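N-acetylneuraminic acid (Sialic acid) synthetase (Leptospira borgpetersenii serovar Hardjo-bovis, PDB 6NCS) probably makes a sialic acid by joining phosphoenolpyruvate to an N-acylmannosamine or its 6-phosphate, and binds a manganese ion in its TIM barrel. Local coordinates at residues F103-F108 and N114-I119; L124-C129 and T135-A140; S192-L197 and L218-S223. All coordinates share one frame; numbering follows the deposited sequence. Where two conformers were deposited one is given.

Contact 1 (F103-F108 and N114-I119); sequences FFATPF and NMLKEI
Phe103, Ala105 and Pro107 meet Leu116 and Ile119 in a beta-alpha unit of the TIM barrel, where the helix turns back along the outside of the strand that leads into it. Strand 103-107 and helix 114-118 run at 161° to each other. The contact between them is purely apolar, with no hydrogen bond across it.

Leu116 carries most of it. With its CG beside the backbone N (chi1 -68°), both its methyls reach the methyl of Ala105, Leu116 CD2 lying 3.9 Å from Ala105 CB. Leu116 CD1 alone goes on to the ring of Pro107, 3.8 Å from Pro107 CD and nearly as close to its CB.

The alternation of the strand puts these side chains outward and Thr106 inward, where its OG1 hydrogen-bonds Lys59 and a bound citrate, on the manganese side of the barrel.

Toward the start of the strand, Phe103 touches Ile119 and also Phe89 of helix 86-98. The side chains of Phe103 and Ile119 cross at about a right angle, the ring carbon Phe103 CE2 lying 4.2 Å from the terminal methyl Ile119 CD1.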
ATOM      1  N   PHE A 103      -2.479  20.857  18.999  1.00 15.39           N
ATOM      2  CA  PHE A 103      -3.468  21.752  18.393  1.00 14.79           C
ATOM      3  C   PHE A 103      -2.825  22.502  17.232  1.00 19.36           C
ATOM      4  O   PHE A 103      -1.713  23.011  17.372  1.00 13.39           O
ATOM      5  CB  PHE A 103      -3.995  22.769  19.417  1.00 18.25           C
ATOM      6  CG  PHE A 103      -4.717  23.944  18.803  1.00 13.29           C
ATOM      7  CD1 PHE A 103      -6.087  23.892  18.567  1.00 16.70           C
ATOM      8  CD2 PHE A 103      -4.028  25.101  18.446  1.00 16.25           C
ATOM      9  CE1 PHE A 103      -6.752  24.964  18.000  1.00 21.55           C
ATOM     10  CE2 PHE A 103      -4.696  26.174  17.870  1.00 20.71           C
ATOM     11  CZ  PHE A 103      -6.050  26.102  17.648  1.00 22.70           C
ATOM     12  N   PHE A 104      -3.518  22.586  16.094  1.00 17.09           N
ATOM     13  CA  PHE A 104      -3.132  23.563  15.074  1.00 18.69           C
ATOM     14  C   PHE A 104      -4.351  23.877  14.215  1.00 13.26           C
ATOM     15  O   PHE A 104      -5.469  23.455  14.513  1.00 13.38           O
ATOM     16  CB  PHE A 104      -1.898  23.118  14.259  1.00 14.75           C
ATOM     17  CG  PHE A 104      -2.104  21.951  13.314  1.00 17.16           C
ATOM     18  CD1 PHE A 104      -2.438  20.681  13.779  1.00 17.10           C
ATOM     19  CD2 PHE A 104      -1.836  22.104  11.957  1.00 13.12           C
ATOM     20  CE1 PHE A 104      -2.576  19.610  12.888  1.00 20.41           C
ATOM     21  CE2 PHE A 104      -1.951  21.036  11.075  1.00 12.98           C
ATOM     22  CZ  PHE A 104      -2.330  19.795  11.538  1.00 15.91           C
ATOM     23  N   ALA A 105      -4.145  24.687  13.181  1.00 15.89           N
ATOM     24  CA  ALA A 105      -5.281  25.128  12.392  1.00 19.01           C
ATOM     25  C   ALA A 105      -4.832  25.485  10.985  1.00 13.37           C
ATOM     26  O   ALA A 105      -3.641  25.659  10.709  1.00 16.90           O
ATOM     27  CB  ALA A 105      -5.987  26.332  13.034  1.00 21.83           C
ATOM     28  N   THR A 106      -5.817  25.582  10.106  1.00 15.37           N
ATOM     29  CA  THR A 106      -5.609  26.014   8.734  1.00 14.11           C
ATOM     30  C   THR A 106      -5.964  27.482   8.643  1.00 14.10           C
ATOM     31  O   THR A 106      -7.147  27.813   8.758  1.00 14.92           O
ATOM     32  CB  THR A 106      -6.494  25.207   7.795  1.00 20.29           C
ATOM     33  OG1 THR A 106      -6.163  23.823   7.919  1.00 18.92           O
ATOM     34  CG2 THR A 106      -6.311  25.656   6.356  1.00 18.42           C
ATOM     35  N   PRO A 107      -5.010  28.392   8.429  1.00 14.12           N
ATOM     36  CA  PRO A 107      -5.385  29.775   8.119  1.00 14.92           C
ATOM     37  C   PRO A 107      -5.797  29.895   6.661  1.00 15.46           C
ATOM     38  O   PRO A 107      -5.236  29.246   5.777  1.00 16.75           O
ATOM     39  CB  PRO A 107      -4.098  30.560   8.390  1.00 14.76           C
ATOM     40  CG  PRO A 107      -3.023  29.596   7.993  1.00 13.95           C
ATOM     41  CD  PRO A 107      -3.548  28.218   8.446  1.00 14.47           C
ATOM     42  N   PHE A 108      -6.781  30.746   6.406  1.00 16.59           N
ATOM     43  CA  PHE A 108      -7.232  30.982   5.046  1.00 17.41           C
ATOM     44  C   PHE A 108      -6.846  32.359   4.543  1.00 22.64           C
ATOM     45  O   PHE A 108      -7.134  32.685   3.391  1.00 19.74           O
ATOM     46  CB  PHE A 108      -8.750  30.777   4.943  1.00 18.57           C
ATOM     47  CG  PHE A 108      -9.159  29.325   4.953  1.00 21.96           C
ATOM     48  CD1 PHE A 108      -9.132  28.590   6.124  1.00 21.48           C
ATOM     49  CD2 PHE A 108      -9.546  28.692   3.779  1.00 21.33           C
ATOM     50  CE1 PHE A 108      -9.496  27.244   6.131  1.00 21.53           C
ATOM     51  CE2 PHE A 108      -9.912  27.344   3.783  1.00 21.17           C
ATOM     52  CZ  PHE A 108      -9.882  26.627   4.956  1.00 22.29           C
ATOM     53  N   ASN A 114      -1.102  35.117  10.864  1.00 20.56           N
ATOM     54  CA  ASN A 114      -0.353  35.875  11.861  1.00 19.33           C
ATOM     55  C   ASN A 114      -0.890  35.608  13.260  1.00 21.09           C
ATOM     56  O   ASN A 114      -0.117  35.489  14.219  1.00 20.08           O
ATOM     57  CB  ASN A 114      -0.418  37.372  11.554  1.00 21.48           C
ATOM     58  CG  ASN A 114       0.368  37.750  10.316  1.00 27.91           C
ATOM     59  OD1 ASN A 114       1.249  37.014   9.886  1.00 27.47           O
ATOM     60  ND2 ASN A 114       0.065  38.920   9.747  1.00 24.30           N
ATOM     61  N   MET A 115      -2.215  35.510  13.391  1.00 21.25           N
ATOM     62  CA  MET A 115      -2.812  35.243  14.694  1.00 22.56           C
ATOM     63  C   MET A 115      -2.391  33.876  15.208  1.00 25.63           C
ATOM     64  O   MET A 115      -2.079  33.717  16.393  1.00 20.80           O
ATOM     65  CB  MET A 115      -4.336  35.343  14.599  1.00 22.99           C
ATOM     66  CG  MET A 115      -5.082  34.948  15.866  1.00 27.21           C
ATOM     67  SD  MET A 115      -5.454  33.184  16.014  1.00 25.29           S
ATOM     68  CE  MET A 115      -6.389  32.886  14.504  1.00 25.20           C
ATOM     69  N   LEU A 116      -2.377  32.876  14.329  1.00 18.71           N
ATOM     70  CA  LEU A 116      -1.997  31.541  14.757  1.00 15.64           C
ATOM     71  C   LEU A 116      -0.545  31.507  15.218  1.00 17.93           C
ATOM     72  O   LEU A 116      -0.226  30.884  16.238  1.00 19.74           O
ATOM     73  CB  LEU A 116      -2.247  30.541  13.631  1.00 15.23           C
ATOM     74  CG  LEU A 116      -3.715  30.276  13.268  1.00 16.17           C
ATOM     75  CD1 LEU A 116      -3.801  29.392  12.019  1.00 18.39           C
ATOM     76  CD2 LEU A 116      -4.473  29.615  14.431  1.00 16.39           C
ATOM     77  N   LYS A 117       0.348  32.196  14.504  1.00 16.20           N
ATOM     78  CA  LYS A 117       1.739  32.239  14.948  1.00 21.11           C
ATOM     79  C   LYS A 117       1.862  32.954  16.284  1.00 22.56           C
ATOM     80  O   LYS A 117       2.666  32.557  17.142  1.00 21.91           O
ATOM     81  CB  LYS A 117       2.618  32.917  13.900  1.00 23.52           C
ATOM     82  CG  LYS A 117       4.088  32.943  14.298  1.00 31.37           C
ATOM     83  CD  LYS A 117       4.967  33.477  13.198  1.00 36.01           C
ATOM     84  CE  LYS A 117       6.431  33.376  13.590  1.00 36.70           C
ATOM     85  NZ  LYS A 117       7.301  33.996  12.561  1.00 29.60           N
ATOM     86  N   GLU A 118       1.068  34.008  16.484  1.00 25.22           N
ATOM     87  CA  GLU A 118       1.159  34.789  17.717  1.00 26.41           C
ATOM     88  C   GLU A 118       0.725  33.974  18.929  1.00 21.76           C
ATOM     89  O   GLU A 118       1.290  34.128  20.018  1.00 26.74           O
ATOM     90  CB  GLU A 118       0.318  36.060  17.602  1.00 29.83           C
ATOM     91  N   ILE A 119      -0.286  33.109  18.774  1.00 18.80           N
ATOM     92  CA  ILE A 119      -0.702  32.293  19.913  1.00 25.05           C
ATOM     93  C   ILE A 119       0.195  31.085  20.090  1.00 20.37           C
ATOM     94  O   ILE A 119      -0.032  30.284  21.004  1.00 24.43           O
ATOM     95  CB  ILE A 119      -2.172  31.837  19.816  1.00 22.71           C
ATOM     96  CG1 ILE A 119      -2.374  30.835  18.686  1.00 19.27           C
ATOM     97  CG2 ILE A 119      -3.097  33.041  19.625  1.00 27.42           C
ATOM     98  CD1 ILE A 119      -3.725  30.145  18.761  1.00 20.26           C
TER

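Contact 2 (L124-C129 and T135-A140); sequences LKIASC and TLLEAA
Leu124 faces Ala140 and Ile126 faces Leu137 as strand 124-126 and helix 135-140 run at 159° to each other, with their axes 10.2 Å apart. This is the first half of a beta-alpha-beta crossover of the TIM barrel: the helix packs on the outer side of the strand, and the chain then continues into the neighbouring strand 146-150.

Of the strand's residues, Ile126 buries the most surface against the helix, and its two branches go to different places. CG2, anti to the backbone N, meets Leu137 at 3.8 Å between Ile126 CG2 and Leu137 CD2. The other branch turns at chi2 (-64°) and carries CD1 to the side of Leu136, where Ile126 CD1 is 4.1 Å from Leu136 CG. These two side chains slide past one another in opposite directions, while Ile126 and Leu137 meet at a slant.

Helix 156-168 covers Leu137 through Ile165 and Phe166, and Leu113 of helix 110-118 lies against Leu124, Leu136 and Ala140, so the buried patch is shared with both flanking helices. On the inner side of the strand Lys125 makes a salt bridge with Glu229 and a hydrogen bond to the bound citrate.

At Ala140, where the side chain is a single methyl, Ala140 CA lies 7.4 Å from Leu124 CA. Two strand residues share that methyl: Ala140 CB lies 4.2 Å from Leu124 CD1 and equally far from Ile126 CD1.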
ATOM      1  N   LEU A 124       1.430  24.817  10.604  1.00 17.76           N
ATOM      2  CA  LEU A 124       0.352  25.393   9.811  1.00 14.29           C
ATOM      3  C   LEU A 124      -0.105  24.384   8.764  1.00 14.24           C
ATOM      4  O   LEU A 124       0.720  23.732   8.115  1.00 15.02           O
ATOM      5  CB  LEU A 124       0.804  26.680   9.102  1.00 13.19           C
ATOM      6  CG  LEU A 124       1.308  27.853   9.937  1.00 15.21           C
ATOM      7  CD1 LEU A 124       1.954  28.875   9.021  1.00 17.67           C
ATOM      8  CD2 LEU A 124       0.150  28.479  10.699  1.00 18.82           C
ATOM      9  N   LYS A 125      -1.416  24.262   8.584  1.00 15.26           N
ATOM     10  CA  LYS A 125      -1.963  23.529   7.452  1.00 14.04           C
ATOM     11  C   LYS A 125      -2.417  24.526   6.396  1.00 14.55           C
ATOM     12  O   LYS A 125      -3.027  25.541   6.729  1.00 17.60           O
ATOM     13  CB  LYS A 125      -3.155  22.666   7.885  1.00 15.03           C
ATOM     14  CG  LYS A 125      -3.909  22.018   6.740  1.00 18.59           C
ATOM     15  CD  LYS A 125      -3.123  20.890   6.135  1.00 18.96           C
ATOM     16  CE  LYS A 125      -3.740  20.446   4.812  1.00 21.80           C
ATOM     17  NZ  LYS A 125      -5.115  19.896   4.983  1.00 23.62           N
ATOM     18  N   ILE A 126      -2.127  24.240   5.125  1.00 12.95           N
ATOM     19  CA  ILE A 126      -2.636  25.040   4.014  1.00 13.54           C
ATOM     20  C   ILE A 126      -3.563  24.156   3.198  1.00 15.87           C
ATOM     21  O   ILE A 126      -3.159  23.075   2.742  1.00 16.23           O
ATOM     22  CB  ILE A 126      -1.515  25.612   3.137  1.00 15.25           C
ATOM     23  CG1 ILE A 126      -0.593  26.515   3.956  1.00 16.26           C
ATOM     24  CG2 ILE A 126      -2.112  26.390   1.966  1.00 21.75           C
ATOM     25  CD1 ILE A 126      -1.265  27.753   4.499  1.00 20.72           C
ATOM     26  N   ALA A 127      -4.798  24.625   3.006  1.00 14.76           N
ATOM     27  CA  ALA A 127      -5.850  23.857   2.361  1.00 15.98           C
ATOM     28  C   ALA A 127      -5.557  23.649   0.879  1.00 21.25           C
ATOM     29  O   ALA A 127      -4.826  24.417   0.255  1.00 20.97           O
ATOM     30  CB  ALA A 127      -7.191  24.571   2.528  1.00 18.05           C
ATOM     31  N   SER A 128      -6.167  22.596   0.310  1.00 18.00           N
ATOM     32  CA  SER A 128      -5.955  22.294  -1.104  1.00 19.24           C
ATOM     33  C   SER A 128      -6.324  23.477  -1.985  1.00 18.97           C
ATOM     34  O   SER A 128      -5.605  23.797  -2.938  1.00 21.48           O
ATOM     35  CB  SER A 128      -6.764  21.067  -1.523  1.00 23.27           C
ATOM     36  OG  SER A 128      -6.299  19.893  -0.868  1.00 21.39           O
ATOM     37  N   CYS A 129      -7.441  24.137  -1.679  1.00 20.95           N
ATOM     38  CA  CYS A 129      -7.895  25.260  -2.489  1.00 20.57           C
ATOM     39  C   CYS A 129      -6.913  26.422  -2.498  1.00 19.82           C
ATOM     40  O   CYS A 129      -7.080  27.340  -3.310  1.00 22.04           O
ATOM     41  CB  CYS A 129      -9.251  25.749  -1.981  1.00 28.82           C
ATOM     42  SG  CYS A 129      -9.168  26.490  -0.321  1.00 28.78           S
ATOM     43  N   THR A 135       0.225  34.528  -2.191  1.00 21.76           N
ATOM     44  CA  THR A 135       0.416  35.397  -1.035  1.00 23.39           C
ATOM     45  C   THR A 135       0.386  34.597   0.265  1.00 25.69           C
ATOM     46  O   THR A 135       1.231  34.790   1.148  1.00 22.40           O
ATOM     47  CB  THR A 135      -0.652  36.489  -1.020  1.00 23.20           C
ATOM     48  OG1 THR A 135      -0.492  37.329  -2.170  1.00 26.00           O
ATOM     49  CG2 THR A 135      -0.532  37.336   0.236  1.00 32.75           C
ATOM     50  N   LEU A 136      -0.577  33.685   0.400  1.00 18.78           N
ATOM     51  CA  LEU A 136      -0.687  32.920   1.639  1.00 16.45           C
ATOM     52  C   LEU A 136       0.451  31.911   1.769  1.00 20.63           C
ATOM     53  O   LEU A 136       1.004  31.720   2.862  1.00 16.83           O
ATOM     54  CB  LEU A 136      -2.049  32.223   1.699  1.00 16.57           C
ATOM     55  CG  LEU A 136      -2.387  31.430   2.968  1.00 18.17           C
ATOM     56  CD1 LEU A 136      -2.444  32.371   4.165  1.00 21.20           C
ATOM     57  CD2 LEU A 136      -3.718  30.704   2.813  1.00 18.74           C
ATOM     58  N   LEU A 137       0.813  31.249   0.669  1.00 17.23           N
ATOM     59  CA  LEU A 137       1.934  30.312   0.707  1.00 18.29           C
ATOM     60  C   LEU A 137       3.225  31.013   1.097  1.00 19.05           C
ATOM     61  O   LEU A 137       3.992  30.510   1.926  1.00 17.73           O
ATOM     62  CB  LEU A 137       2.098  29.633  -0.649  1.00 19.43           C
ATOM     63  CG  LEU A 137       0.948  28.766  -1.132  1.00 19.11           C
ATOM     64  CD1 LEU A 137       1.206  28.356  -2.574  1.00 21.42           C
ATOM     65  CD2 LEU A 137       0.818  27.542  -0.235  1.00 16.78           C
ATOM     66  N   GLU A 138       3.494  32.173   0.491  1.00 17.69           N
ATOM     67  CA  GLU A 138       4.708  32.908   0.821  1.00 22.16           C
ATOM     68  C   GLU A 138       4.712  33.326   2.288  1.00 19.30           C
ATOM     69  O   GLU A 138       5.763  33.322   2.937  1.00 21.70           O
ATOM     70  CB  GLU A 138       4.850  34.126  -0.098  1.00 23.68           C
ATOM     71  CG  GLU A 138       5.340  33.762  -1.501  1.00 23.98           C
ATOM     72  CD  GLU A 138       5.413  34.957  -2.438  1.00 41.12           C
ATOM     73  OE1 GLU A 138       4.707  35.961  -2.192  1.00 43.57           O
ATOM     74  OE2 GLU A 138       6.173  34.889  -3.428  1.00 42.91           O
ATOM     75  N   ALA A 139       3.550  33.689   2.830  1.00 20.13           N
ATOM     76  CA  ALA A 139       3.502  34.055   4.243  1.00 16.99           C
ATOM     77  C   ALA A 139       3.742  32.839   5.129  1.00 15.69           C
ATOM     78  O   ALA A 139       4.396  32.942   6.174  1.00 18.24           O
ATOM     79  CB  ALA A 139       2.163  34.703   4.580  1.00 20.65           C
ATOM     80  N   ALA A 140       3.204  31.684   4.738  1.00 15.00           N
ATOM     81  CA  ALA A 140       3.460  30.463   5.490  1.00 14.33           C
ATOM     82  C   ALA A 140       4.938  30.087   5.446  1.00 15.31           C
ATOM     83  O   ALA A 140       5.521  29.705   6.468  1.00 16.19           O
ATOM     84  CB  ALA A 140       2.600  29.326   4.944  1.00 14.09           C
TER

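Contact 3 (S192-L197 and L218-S223); sequences SAIQTL and LLAVAS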
ATOM      1  N   SER A 192      -1.876   5.719  -5.610  1.00 13.51           N
ATOM      2  CA  SER A 192      -0.490   5.553  -6.040  0.63 15.28           C
ATOM      3  C   SER A 192       0.199   6.888  -6.296  1.00 15.08           C
ATOM      4  O   SER A 192       1.423   6.908  -6.466  1.00 14.94           O
ATOM      5  CB  SER A 192      -0.405   4.653  -7.276  0.63 19.70           C
ATOM      6  OG  SER A 192      -1.113   5.190  -8.370  0.63 21.00           O
ATOM      7  N   ALA A 193      -0.542   8.005  -6.293  1.00 14.47           N
ATOM      8  CA  ALA A 193       0.117   9.311  -6.341  1.00 12.60           C
ATOM      9  C   ALA A 193       1.030   9.517  -5.136  1.00 15.58           C
ATOM     10  O   ALA A 193       1.986  10.297  -5.207  1.00 16.24           O
ATOM     11  CB  ALA A 193      -0.921  10.429  -6.402  1.00 15.12           C
ATOM     12  N   ILE A 194       0.737   8.850  -4.019  1.00 13.98           N
ATOM     13  CA  ILE A 194       1.595   8.949  -2.838  1.00 13.42           C
ATOM     14  C   ILE A 194       3.008   8.475  -3.166  1.00 17.66           C
ATOM     15  O   ILE A 194       3.998   9.142  -2.841  1.00 15.50           O
ATOM     16  CB  ILE A 194       0.978   8.162  -1.667  1.00 10.78           C
ATOM     17  CG1 ILE A 194      -0.309   8.867  -1.199  1.00 15.32           C
ATOM     18  CG2 ILE A 194       2.009   7.985  -0.511  1.00 13.85           C
ATOM     19  CD1 ILE A 194      -1.217   8.007  -0.332  1.00 18.06           C
ATOM     20  N   GLN A 195       3.127   7.326  -3.840  1.00 13.87           N
ATOM     21  CA  GLN A 195       4.453   6.837  -4.197  1.00 15.26           C
ATOM     22  C   GLN A 195       5.099   7.708  -5.266  1.00 16.12           C
ATOM     23  O   GLN A 195       6.320   7.890  -5.264  1.00 20.68           O
ATOM     24  CB  GLN A 195       4.379   5.384  -4.669  1.00 20.83           C
ATOM     25  CG  GLN A 195       4.321   4.394  -3.552  1.00 35.32           C
ATOM     26  CD  GLN A 195       5.572   4.407  -2.702  1.00 26.63           C
ATOM     27  OE1 GLN A 195       6.674   4.665  -3.198  1.00 34.88           O
ATOM     28  NE2 GLN A 195       5.409   4.138  -1.412  1.00 31.92           N
ATOM     29  N   THR A 196       4.302   8.218  -6.208  1.00 17.28           N
ATOM     30  CA  THR A 196       4.820   9.162  -7.191  1.00 20.01           C
ATOM     31  C   THR A 196       5.454  10.359  -6.502  1.00 18.19           C
ATOM     32  O   THR A 196       6.550  10.797  -6.870  1.00 18.03           O
ATOM     33  CB  THR A 196       3.693   9.609  -8.120  1.00 19.08           C
ATOM     34  OG1 THR A 196       3.209   8.475  -8.844  1.00 21.36           O
ATOM     35  CG2 THR A 196       4.180  10.665  -9.109  1.00 19.41           C
ATOM     36  N   LEU A 197       4.778  10.892  -5.484  1.00 14.31           N
ATOM     37  CA  LEU A 197       5.322  12.027  -4.746  1.00 15.21           C
ATOM     38  C   LEU A 197       6.538  11.622  -3.917  1.00 19.87           C
ATOM     39  O   LEU A 197       7.508  12.383  -3.829  1.00 18.86           O
ATOM     40  CB  LEU A 197       4.245  12.640  -3.848  1.00 15.84           C
ATOM     41  CG  LEU A 197       3.067  13.321  -4.551  1.00 11.92           C
ATOM     42  CD1 LEU A 197       2.015  13.668  -3.519  1.00 13.77           C
ATOM     43  CD2 LEU A 197       3.545  14.586  -5.272  1.00 13.54           C
ATOM     44  N   LEU A 218      -6.621   3.908   5.482  1.00 13.33           N
ATOM     45  CA  LEU A 218      -5.789   2.758   5.847  1.00 11.12           C
ATOM     46  C   LEU A 218      -5.052   2.207   4.633  1.00 11.50           C
ATOM     47  O   LEU A 218      -3.864   1.859   4.721  1.00 13.36           O
ATOM     48  CB  LEU A 218      -6.649   1.666   6.491  1.00 12.12           C
ATOM     49  CG  LEU A 218      -7.195   2.118   7.861  1.00 14.22           C
ATOM     50  CD1 LEU A 218      -8.166   1.096   8.393  1.00 14.28           C
ATOM     51  CD2 LEU A 218      -6.027   2.283   8.826  1.00 16.79           C
ATOM     52  N   LEU A 219      -5.747   2.087   3.498  1.00 13.64           N
ATOM     53  CA  LEU A 219      -5.054   1.711   2.272  1.00 11.99           C
ATOM     54  C   LEU A 219      -3.973   2.727   1.927  1.00 10.96           C
ATOM     55  O   LEU A 219      -2.915   2.356   1.406  1.00 12.77           O
ATOM     56  CB  LEU A 219      -6.052   1.558   1.116  1.00 13.35           C
ATOM     57  CG  LEU A 219      -6.997   0.355   1.240  1.00 14.90           C
ATOM     58  CD1 LEU A 219      -8.093   0.402   0.205  1.00 17.50           C
ATOM     59  CD2 LEU A 219      -6.198  -0.938   1.130  1.00 15.96           C
ATOM     60  N   ALA A 220      -4.198   4.004   2.247  1.00 11.84           N
ATOM     61  CA  ALA A 220      -3.177   5.008   1.960  1.00 10.92           C
ATOM     62  C   ALA A 220      -1.924   4.771   2.786  1.00 12.89           C
ATOM     63  O   ALA A 220      -0.806   4.932   2.281  1.00 14.63           O
ATOM     64  CB  ALA A 220      -3.727   6.418   2.206  1.00 11.03           C
ATOM     65  N   VAL A 221      -2.089   4.354   4.046  1.00  8.96           N
ATOM     66  CA  VAL A 221      -0.940   3.948   4.863  1.00 12.08           C
ATOM     67  C   VAL A 221      -0.201   2.789   4.211  1.00 15.73           C
ATOM     68  O   VAL A 221       1.031   2.802   4.115  1.00 11.28           O
ATOM     69  CB  VAL A 221      -1.383   3.592   6.296  1.00 11.67           C
ATOM     70  CG1 VAL A 221      -0.215   3.008   7.080  1.00 11.55           C
ATOM     71  CG2 VAL A 221      -1.938   4.817   7.006  1.00 13.89           C
ATOM     72  N   ALA A 222      -0.933   1.761   3.757  1.00 12.99           N
ATOM     73  CA  ALA A 222      -0.260   0.653   3.084  1.00 11.46           C
ATOM     74  C   ALA A 222       0.447   1.110   1.813  1.00 11.38           C
ATOM     75  O   ALA A 222       1.472   0.533   1.427  1.00 17.45           O
ATOM     76  CB  ALA A 222      -1.251  -0.472   2.757  1.00 15.10           C
ATOM     77  N   SER A 223      -0.061   2.147   1.160  1.00 12.79           N
ATOM     78  CA  SER A 223       0.571   2.640  -0.053  0.68 13.00           C
ATOM     79  C   SER A 223       1.668   3.666   0.226  1.00 15.89           C
ATOM     80  O   SER A 223       2.188   4.267  -0.719  1.00 20.46           O
ATOM     81  CB  SER A 223      -0.476   3.228  -0.998  0.68 14.99           C
ATOM     82  OG  SER A 223      -0.906   4.494  -0.546  0.68 20.47           O
TER
HETATM   83  O   HOH W   1       1.245   5.022  -3.239  1.00 17.60           O
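Gln195 reaches Ser223 by bending: its CG sits beside the backbone N (chi1 -81°), and a bend at chi2 (-64°) folds the amide back toward the end of helix 215-222. Ile194, with CG1 also beside the backbone N, extends its terminal methyl CD1 onto Ala220. Two neighbouring outer helices of the TIM barrel are joined in this way, and Tyr207, on the strand that runs between them in the chain, touches both Ile194 and Ala220.

The polar part centres on the carbonyl of Ser223, the first residue to leave the helix. Gln195 NE2 donates to Ser223 O over 3.3 Å, a long but fairly straight bond. The oxygen lies close to the plane of the Gln195 amide, but the nitrogen comes from above the carbonyl plane, 46° out of it. A water gives the same oxygen a second donor, 2.8 Å from Ser223 O, and itself takes a weak bond from Gln195 N. Ile194 CG2 packs against this carbonyl oxygen too.

The apolar part is small: Ile194 CD1 lies 3.9 Å from Ala220 CB. In the given conformer the hydroxyl of Ser223 turns back to its own helix, Ser223 OG lying 2.9 Å from Ala220 O; a second conformer was deposited, so its nearness to Ile194 is doubtful.

Gln195 of the second subunit packs on Gln195, and its Ala222 on Ser223, which puts this junction at the dimer interface. Helix-end carbonyls lack further backbone N-H partners in their own helix; here an amide and a water supply the donors for a buried residue.

How the contacts relate
From the N terminus, contact 1 closes first, folding helix 110-118 back on strand 102-107. Contact 2 follows directly, doing the same for strand 123-126 and helix 134-143; contact 3 closes a longer excursion, which includes strand 205-209, between two outer helices. The three are in series, none nested or crossed. Contacts 1 and 2 touch: Pro107 O lies 3.6 Å from Leu136 CD2, and Thr106 and Phe104 pack on Lys125 where the consecutive barrel strands 102-107 and 123-126 come side by side. Contact 3 stands apart, its centre about 28 Å from that of contact 1, on the opposite side of the chain's centre. All three have a residue within reach of the second subunit, contact 3 the most.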